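Local coordinates for protein ribulose bisphosphate carboxylase (Hyperthermus butylicus DSM 5456, PDB 6HUN) that probably catalyses the magnesium-dependent carboxylation of ribulose 1,5-bisphosphate to two molecules of 3-phosphoglycerate, as a form III Rubisco of an archaeal AMP degradation pathway, at residues V44-P49 against L94-W99. Residues are numbered along the deposited sequence; the frame is centred on the assembly and turned at random.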
loop_
_atom_site.group_PDB
_atom_site.type_symbol
_atom_site.label_atom_id
_atom_site.label_comp_id
_atom_site.label_asym_id
_atom_site.label_seq_id
_atom_site.Cartn_x
_atom_site.Cartn_y
_atom_site.Cartn_z
ATOM N N VAL A 44 -4.834 5.748 18.369
ATOM C CA VAL A 44 -6.228 5.551 18.724
ATOM C C VAL A 44 -6.891 4.671 17.660
ATOM O O VAL A 44 -6.854 4.977 16.452
ATOM C CB VAL A 44 -6.972 6.872 18.958
ATOM C CG1 VAL A 44 -6.784 7.818 17.792
ATOM C CG2 VAL A 44 -8.433 6.563 19.221
ATOM N N PHE A 45 -7.392 3.536 18.109
ATOM C CA PHE A 45 -7.957 2.493 17.257
ATOM C C PHE A 45 -9.448 2.440 17.511
ATOM O O PHE A 45 -9.883 2.584 18.651
ATOM C CB PHE A 45 -7.380 1.097 17.576
ATOM C CG PHE A 45 -5.894 0.968 17.387
ATOM C CD1 PHE A 45 -5.333 0.825 16.115
ATOM C CD2 PHE A 45 -5.054 0.873 18.475
ATOM C CE1 PHE A 45 -3.923 0.648 15.989
ATOM C CE2 PHE A 45 -3.705 0.729 18.338
ATOM C CZ PHE A 45 -3.122 0.626 17.071
ATOM N N ARG A 46 -10.221 2.158 16.473
ATOM C CA ARG A 46 -11.629 1.812 16.658
ATOM C C ARG A 46 -11.759 0.295 16.490
ATOM O O ARG A 46 -11.491 -0.231 15.405
ATOM C CB ARG A 46 -12.493 2.573 15.650
ATOM C CG ARG A 46 -13.976 2.192 15.833
ATOM C CD ARG A 46 -14.854 3.042 14.847
ATOM N NE ARG A 46 -16.283 2.871 15.147
ATOM C CZ ARG A 46 -17.227 3.651 14.622
ATOM N NH1 ARG A 46 -16.884 4.633 13.785
ATOM N NH2 ARG A 46 -18.519 3.468 14.954
ATOM N N VAL A 47 -12.107 -0.401 17.566
ATOM C CA VAL A 47 -11.938 -1.855 17.672
ATOM C C VAL A 47 -13.312 -2.469 17.811
ATOM O O VAL A 47 -14.074 -2.099 18.725
ATOM C CB VAL A 47 -11.068 -2.252 18.886
ATOM C CG1 VAL A 47 -10.864 -3.771 18.970
ATOM C CG2 VAL A 47 -9.711 -1.464 18.886
ATOM N N THR A 48 -13.614 -3.408 16.928
ATOM C CA THR A 48 -14.783 -4.271 17.016
ATOM C C THR A 48 -14.310 -5.692 17.332
ATOM O O THR A 48 -13.826 -6.413 16.429
ATOM C CB THR A 48 -15.598 -4.251 15.727
ATOM O OG1 THR A 48 -15.973 -2.905 15.404
ATOM C CG2 THR A 48 -16.861 -5.117 15.892
ATOM N N PRO A 49 -14.391 -6.118 18.577
ATOM C CA PRO A 49 -13.919 -7.467 18.920
ATOM C C PRO A 49 -14.761 -8.503 18.221
ATOM O O PRO A 49 -15.949 -8.299 17.961
ATOM C CB PRO A 49 -14.098 -7.525 20.441
ATOM C CG PRO A 49 -14.327 -6.076 20.863
ATOM C CD PRO A 49 -15.007 -5.425 19.731
ATOM N N LEU A 94 -18.316 3.090 22.066
ATOM C CA LEU A 94 -19.046 3.893 21.094
ATOM C C LEU A 94 -20.531 3.533 21.038
ATOM O O LEU A 94 -21.292 4.192 20.306
ATOM C CB LEU A 94 -18.420 3.772 19.694
ATOM C CG LEU A 94 -17.056 4.488 19.501
ATOM C CD1 LEU A 94 -16.349 4.249 18.155
ATOM C CD2 LEU A 94 -17.146 6.004 19.737
ATOM N N GLY A 95 -20.937 2.502 21.778
ATOM C CA GLY A 95 -22.315 2.066 21.932
ATOM C C GLY A 95 -22.858 1.287 20.765
ATOM O O GLY A 95 -24.064 1.027 20.708
ATOM N N ASP A 96 -22.002 0.888 19.837
ATOM C CA ASP A 96 -22.436 0.218 18.630
ATOM C C ASP A 96 -21.739 -1.120 18.452
ATOM O O ASP A 96 -21.840 -1.706 17.378
ATOM C CB ASP A 96 -22.177 1.084 17.399
ATOM C CG ASP A 96 -20.681 1.261 17.105
ATOM O OD1 ASP A 96 -19.849 1.036 18.035
ATOM O OD2 ASP A 96 -20.364 1.573 15.936
ATOM N N GLY A 97 -21.061 -1.627 19.468
ATOM C CA GLY A 97 -20.249 -2.810 19.295
ATOM C C GLY A 97 -18.766 -2.539 19.116
ATOM O O GLY A 97 -17.960 -3.496 19.140
ATOM N N SER A 98 -18.376 -1.275 18.925
ATOM C CA SER A 98 -16.982 -0.910 18.761
ATOM C C SER A 98 -16.584 0.077 19.853
ATOM O O SER A 98 -17.431 0.735 20.481
ATOM C CB SER A 98 -16.733 -0.336 17.348
ATOM O OG SER A 98 -17.333 0.937 17.226
ATOM N N TRP A 99 -15.287 0.114 20.120
ATOM C CA TRP A 99 -14.689 0.939 21.149
ATOM C C TRP A 99 -13.552 1.746 20.542
ATOM O O TRP A 99 -12.866 1.287 19.616
ATOM C CB TRP A 99 -14.135 0.072 22.261
ATOM C CG TRP A 99 -15.159 -0.778 22.982
ATOM C CD1 TRP A 99 -15.980 -1.752 22.468
ATOM C CD2 TRP A 99 -15.450 -0.699 24.360
ATOM N NE1 TRP A 99 -16.756 -2.278 23.457
ATOM C CE2 TRP A 99 -16.451 -1.653 24.635
ATOM C CE3 TRP A 99 -14.937 0.063 25.398
ATOM C CZ2 TRP A 99 -16.938 -1.857 25.893
ATOM C CZ3 TRP A 99 -15.435 -0.118 26.646
ATOM C CH2 TRP A 99 -16.430 -1.070 26.895
#
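With CG anti to the backbone N (chi1 179°) and the chain extended as far as NE, Arg46 reaches from strand 41-49 to the turn of the antiparallel hairpin formed by strands 87-93 and 99-105, in the mixed sheet of the Rubisco N-terminal domain. Ser98 holds OG in the crowded position between its backbone N and carbonyl carbon (chi1 71°), and Arg46 NE gives it a nearly straight hydrogen bond, 3.0 Å from NE to OG, in the guanidinium plane. Next to it, Arg46 NH2 meets Asp96 OD2 tip to tip in a 2.8 Å salt bridge, approaching from above the carboxylate plane. Leu94 crosses the arginine at about a right angle, its CD1 over one guanidinium face. An alanine in place of Arg46 would probably leave the turn less firmly tied to the strand, since the salt bridge and the bond to Ser98 would both go. The backbones join where Val47 and Trp99 form an antiparallel hydrogen-bonded pair, Val47 N to Trp99 O 2.8 Å and Trp99 N to Val47 O 2.9 Å. Asp96 OD1 closes an Asx turn by accepting from Ser98 N, and its syn lone pair takes the hydroxyl of Ser98, OG to OD1 2.6 Å.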